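Local coordinates for McyG protein (Microcystis aeruginosa PCC 7806, PDB 4R0M) that probably activates a phenylalanine-type starter acid as its adenylate and passes it to a carrier domain in microcystin assembly, at residues Leu23-Ile34 against Phe45-Gln53. Residues are numbered along the deposited sequence; the frame is centred on the assembly and turned at random.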
loop_
_atom_site.group_PDB
_atom_site.type_symbol
_atom_site.label_atom_id
_atom_site.label_comp_id
_atom_site.label_asym_id
_atom_site.label_seq_id
_atom_site.Cartn_x
_atom_site.Cartn_y
_atom_site.Cartn_z
ATOM N N LEU A 23 9.084 -20.812 6.600
ATOM C CA LEU A 23 10.323 -20.661 5.839
ATOM C C LEU A 23 11.119 -21.968 5.765
ATOM O O LEU A 23 11.697 -22.285 4.724
ATOM C CB LEU A 23 11.187 -19.531 6.418
ATOM C CG LEU A 23 12.576 -19.287 5.811
ATOM C CD1 LEU A 23 12.502 -18.924 4.334
ATOM C CD2 LEU A 23 13.316 -18.212 6.592
ATOM N N GLU A 24 11.142 -22.715 6.869
ATOM C CA GLU A 24 11.823 -24.010 6.926
ATOM C C GLU A 24 11.206 -25.027 5.962
ATOM O O GLU A 24 11.928 -25.752 5.278
ATOM C CB GLU A 24 11.839 -24.546 8.359
ATOM C CG GLU A 24 12.884 -23.878 9.245
ATOM C CD GLU A 24 12.516 -23.873 10.720
ATOM O OE1 GLU A 24 11.554 -24.565 11.114
ATOM O OE2 GLU A 24 13.198 -23.169 11.495
ATOM N N THR A 25 9.876 -25.060 5.904
ATOM C CA THR A 25 9.141 -25.868 4.926
ATOM C C THR A 25 9.518 -25.479 3.489
ATOM O O THR A 25 9.649 -26.344 2.620
ATOM C CB THR A 25 7.613 -25.724 5.125
ATOM O OG1 THR A 25 7.267 -26.102 6.463
ATOM C CG2 THR A 25 6.834 -26.591 4.146
ATOM N N ALA A 26 9.704 -24.180 3.259
ATOM C CA ALA A 26 10.005 -23.645 1.927
ATOM C C ALA A 26 11.409 -23.986 1.426
ATOM O O ALA A 26 11.627 -24.068 0.218
ATOM C CB ALA A 26 9.786 -22.140 1.900
ATOM N N THR A 27 12.349 -24.182 2.349
ATOM C CA THR A 27 13.745 -24.482 2.002
ATOM C C THR A 27 13.917 -25.799 1.241
ATOM O O THR A 27 14.808 -25.918 0.399
ATOM C CB THR A 27 14.658 -24.512 3.245
ATOM O OG1 THR A 27 14.123 -25.418 4.215
ATOM C CG2 THR A 27 14.778 -23.132 3.862
ATOM N N LYS A 28 13.061 -26.777 1.543
ATOM C CA LYS A 28 13.085 -28.089 0.885
ATOM C C LYS A 28 12.935 -27.973 -0.631
ATOM O O LYS A 28 13.484 -28.785 -1.380
ATOM C CB LYS A 28 11.997 -29.001 1.459
ATOM C CG LYS A 28 12.269 -29.450 2.887
ATOM C CD LYS A 28 10.980 -29.738 3.640
ATOM C CE LYS A 28 11.262 -30.025 5.107
ATOM N NZ LYS A 28 10.015 -30.071 5.919
ATOM N N HIS A 29 12.195 -26.957 -1.068
ATOM C CA HIS A 29 12.038 -26.653 -2.485
ATOM C C HIS A 29 13.183 -25.791 -2.940
ATOM O O HIS A 29 13.026 -24.580 -3.129
ATOM C CB HIS A 29 10.703 -25.955 -2.739
ATOM C CG HIS A 29 9.507 -26.711 -2.210
ATOM N ND1 HIS A 29 8.693 -27.426 -3.007
ATOM C CD2 HIS A 29 9.007 -26.842 -0.914
ATOM C CE1 HIS A 29 7.720 -27.989 -2.262
ATOM N NE2 HIS A 29 7.913 -27.630 -0.982
ATOM N N ASN A 30 14.353 -26.407 -3.107
ATOM C CA ASN A 30 15.544 -25.695 -3.588
ATOM C C ASN A 30 15.385 -25.221 -5.033
ATOM O O ASN A 30 16.265 -24.557 -5.590
ATOM C CB ASN A 30 16.816 -26.542 -3.408
ATOM C CG ASN A 30 16.615 -28.004 -3.784
ATOM O OD1 ASN A 30 15.961 -28.327 -4.779
ATOM N ND2 ASN A 30 17.191 -28.899 -2.985
ATOM N N ASN A 31 14.249 -25.606 -5.596
ATOM C CA ASN A 31 13.822 -25.160 -6.896
ATOM C C ASN A 31 13.533 -23.647 -6.915
ATOM O O ASN A 31 13.891 -22.934 -7.818
ATOM C CB ASN A 31 12.561 -25.935 -7.395
ATOM C CG ASN A 31 12.799 -27.406 -7.787
ATOM O OD1 ASN A 31 13.880 -27.787 -8.098
ATOM N ND2 ASN A 31 11.771 -28.155 -7.902
ATOM N N HIS A 32 12.857 -23.182 -5.885
ATOM C CA HIS A 32 12.236 -21.862 -5.846
ATOM C C HIS A 32 12.836 -20.936 -4.828
ATOM O O HIS A 32 13.605 -21.354 -3.958
ATOM C CB HIS A 32 10.734 -22.004 -5.615
ATOM C CG HIS A 32 10.052 -22.919 -6.603
ATOM N ND1 HIS A 32 9.742 -22.531 -7.853
ATOM C CD2 HIS A 32 9.627 -24.242 -6.485
ATOM C CE1 HIS A 32 9.147 -23.550 -8.504
ATOM N NE2 HIS A 32 9.077 -24.596 -7.664
ATOM N N GLY A 33 12.483 -19.658 -4.941
ATOM C CA GLY A 33 12.977 -18.625 -4.038
ATOM C C GLY A 33 12.671 -17.225 -4.533
ATOM O O GLY A 33 11.689 -17.001 -5.248
ATOM N N ILE A 34 13.528 -16.282 -4.153
ATOM C CA ILE A 34 13.325 -14.881 -4.481
ATOM C C ILE A 34 14.233 -14.435 -5.624
ATOM O O ILE A 34 15.451 -14.631 -5.582
ATOM C CB ILE A 34 13.532 -13.970 -3.250
ATOM C CG1 ILE A 34 12.701 -14.483 -2.070
ATOM C CG2 ILE A 34 13.166 -12.527 -3.582
ATOM C CD1 ILE A 34 13.098 -13.908 -0.733
ATOM N N PHE A 45 19.047 -14.348 -8.228
ATOM C CA PHE A 45 18.203 -15.376 -7.624
ATOM C C PHE A 45 18.750 -15.825 -6.275
ATOM O O PHE A 45 19.941 -16.095 -6.132
ATOM C CB PHE A 45 18.028 -16.574 -8.569
ATOM C CG PHE A 45 17.205 -17.698 -7.990
ATOM C CD1 PHE A 45 15.825 -17.566 -7.829
ATOM C CD2 PHE A 45 17.809 -18.900 -7.618
ATOM C CE1 PHE A 45 15.069 -18.603 -7.298
ATOM C CE2 PHE A 45 17.056 -19.940 -7.091
ATOM C CZ PHE A 45 15.685 -19.791 -6.929
ATOM N N GLN A 46 17.859 -15.878 -5.290
ATOM C CA GLN A 46 18.172 -16.380 -3.962
ATOM C C GLN A 46 17.108 -17.406 -3.595
ATOM O O GLN A 46 15.960 -17.048 -3.325
ATOM C CB GLN A 46 18.197 -15.231 -2.945
ATOM C CG GLN A 46 18.668 -15.625 -1.550
ATOM C CD GLN A 46 18.629 -14.475 -0.555
ATOM O OE1 GLN A 46 17.683 -13.681 -0.531
ATOM N NE2 GLN A 46 19.655 -14.389 0.287
ATOM N N SER A 47 17.490 -18.682 -3.608
ATOM C CA SER A 47 16.580 -19.768 -3.229
ATOM C C SER A 47 16.172 -19.632 -1.765
ATOM O O SER A 47 16.871 -18.990 -0.979
ATOM C CB SER A 47 17.225 -21.136 -3.479
ATOM O OG SER A 47 18.203 -21.437 -2.494
ATOM N N TYR A 48 15.044 -20.237 -1.405
ATOM C CA TYR A 48 14.552 -20.181 -0.028
ATOM C C TYR A 48 15.552 -20.746 0.981
ATOM O O TYR A 48 15.605 -20.295 2.128
ATOM C CB TYR A 48 13.196 -20.870 0.098
ATOM C CG TYR A 48 12.063 -20.093 -0.532
ATOM C CD1 TYR A 48 11.817 -18.766 -0.171
ATOM C CD2 TYR A 48 11.231 -20.683 -1.478
ATOM C CE1 TYR A 48 10.781 -18.048 -0.744
ATOM C CE2 TYR A 48 10.189 -19.973 -2.056
ATOM C CZ TYR A 48 9.969 -18.657 -1.685
ATOM O OH TYR A 48 8.935 -17.941 -2.252
ATOM N N GLN A 49 16.347 -21.719 0.534
ATOM C CA GLN A 49 17.449 -22.268 1.319
ATOM C C GLN A 49 18.536 -21.217 1.569
ATOM O O GLN A 49 19.031 -21.089 2.692
ATOM C CB GLN A 49 18.038 -23.506 0.620
ATOM C CG GLN A 49 19.160 -24.208 1.379
ATOM C CD GLN A 49 18.714 -24.767 2.719
ATOM O OE1 GLN A 49 19.090 -24.253 3.774
ATOM N NE2 GLN A 49 17.900 -25.820 2.685
ATOM N N ASP A 50 18.898 -20.473 0.521
ATOM C CA ASP A 50 19.889 -19.396 0.624
ATOM C C ASP A 50 19.397 -18.263 1.524
ATOM O O ASP A 50 20.163 -17.728 2.327
ATOM C CB ASP A 50 20.238 -18.832 -0.758
ATOM C CG ASP A 50 20.945 -19.837 -1.648
ATOM O OD1 ASP A 50 22.038 -20.314 -1.274
ATOM O OD2 ASP A 50 20.418 -20.129 -2.742
ATOM N N LEU A 51 18.123 -17.904 1.376
ATOM C CA LEU A 51 17.498 -16.871 2.201
ATOM C C LEU A 51 17.561 -17.251 3.678
ATOM O O LEU A 51 17.976 -16.448 4.519
ATOM C CB LEU A 51 16.046 -16.636 1.763
ATOM C CG LEU A 51 15.136 -15.788 2.662
ATOM C CD1 LEU A 51 15.521 -14.315 2.621
ATOM C CD2 LEU A 51 13.679 -15.967 2.266
ATOM N N TYR A 52 17.160 -18.486 3.974
ATOM C CA TYR A 52 17.208 -19.028 5.328
ATOM C C TYR A 52 18.620 -18.955 5.913
ATOM O O TYR A 52 18.799 -18.514 7.049
ATOM C CB TYR A 52 16.675 -20.468 5.337
ATOM C CG TYR A 52 16.827 -21.203 6.653
ATOM C CD1 TYR A 52 15.957 -20.963 7.716
ATOM C CD2 TYR A 52 17.835 -22.152 6.829
ATOM C CE1 TYR A 52 16.092 -21.640 8.918
ATOM C CE2 TYR A 52 17.979 -22.832 8.029
ATOM C CZ TYR A 52 17.107 -22.575 9.070
ATOM O OH TYR A 52 17.248 -23.247 10.263
ATOM N N GLN A 53 19.614 -19.370 5.129
ATOM C CA GLN A 53 21.011 -19.339 5.570
ATOM C C GLN A 53 21.504 -17.909 5.783
ATOM O O GLN A 53 22.229 -17.637 6.741
ATOM C CB GLN A 53 21.929 -20.074 4.583
ATOM C CG GLN A 53 21.734 -21.587 4.497
ATOM C CD GLN A 53 21.957 -22.317 5.816
ATOM O OE1 GLN A 53 22.778 -21.917 6.642
ATOM N NE2 GLN A 53 21.223 -23.406 6.012
#
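Tyr48 slots its ring between two pieces of the other segment: Gly33 CA sits over the centre of one face, 3.6 Å from the ring centroid, and Ala26 CB covers the opposite face, its methyl 3.9 Å from Tyr48 CG. Both are CH-pi contacts. CG anti to the carbonyl carbon (chi1 -72°) swings the ring between Ala26 and Gly33, and its buried OH is met by Cys242 O and Gln244 NE2. With alanine in place of Tyr48, a gap would probably open between Gly33 and Ala26, and Cys242 O would lose its hydroxyl mate.

Further along the helix, Leu51 CD2 touches Leu23 CD1 on one side and, at 3.7 Å, Ile34 CD1 on the other. Tyr52 receives Leu23 CD2 at its ring edge, in plane, while Thr27 CG2 rests 3.6 Å from Tyr52 CB. On the hairpin, the edge of the Phe45 ring meets His32 C, with Phe45 CZ 3.7 Å away.

Backbone bonds hold the two segments in register. Ile34 N to Gln46 O and Gln46 N to Ile34 O are both 2.7 Å, the paired bonds of an antiparallel hydrogen-bonded pair, and Tyr48 N reaches a lone pair of His32 O in the carbonyl plane (163° at the hydrogen). Ser47 and Asp50 close a capping box at the start of helix 48-64, and Asp243 takes His32 ND1 and Gly33 N. Helices 80-93 and 227-240 pack around the apolar side chains. Helix 19-27 and helix 48-64 flank the beta hairpin of strands 33-37 and 43-47, which forms the edge of the large mixed sheet of the AMP-binding domain of an ANL-family enzyme.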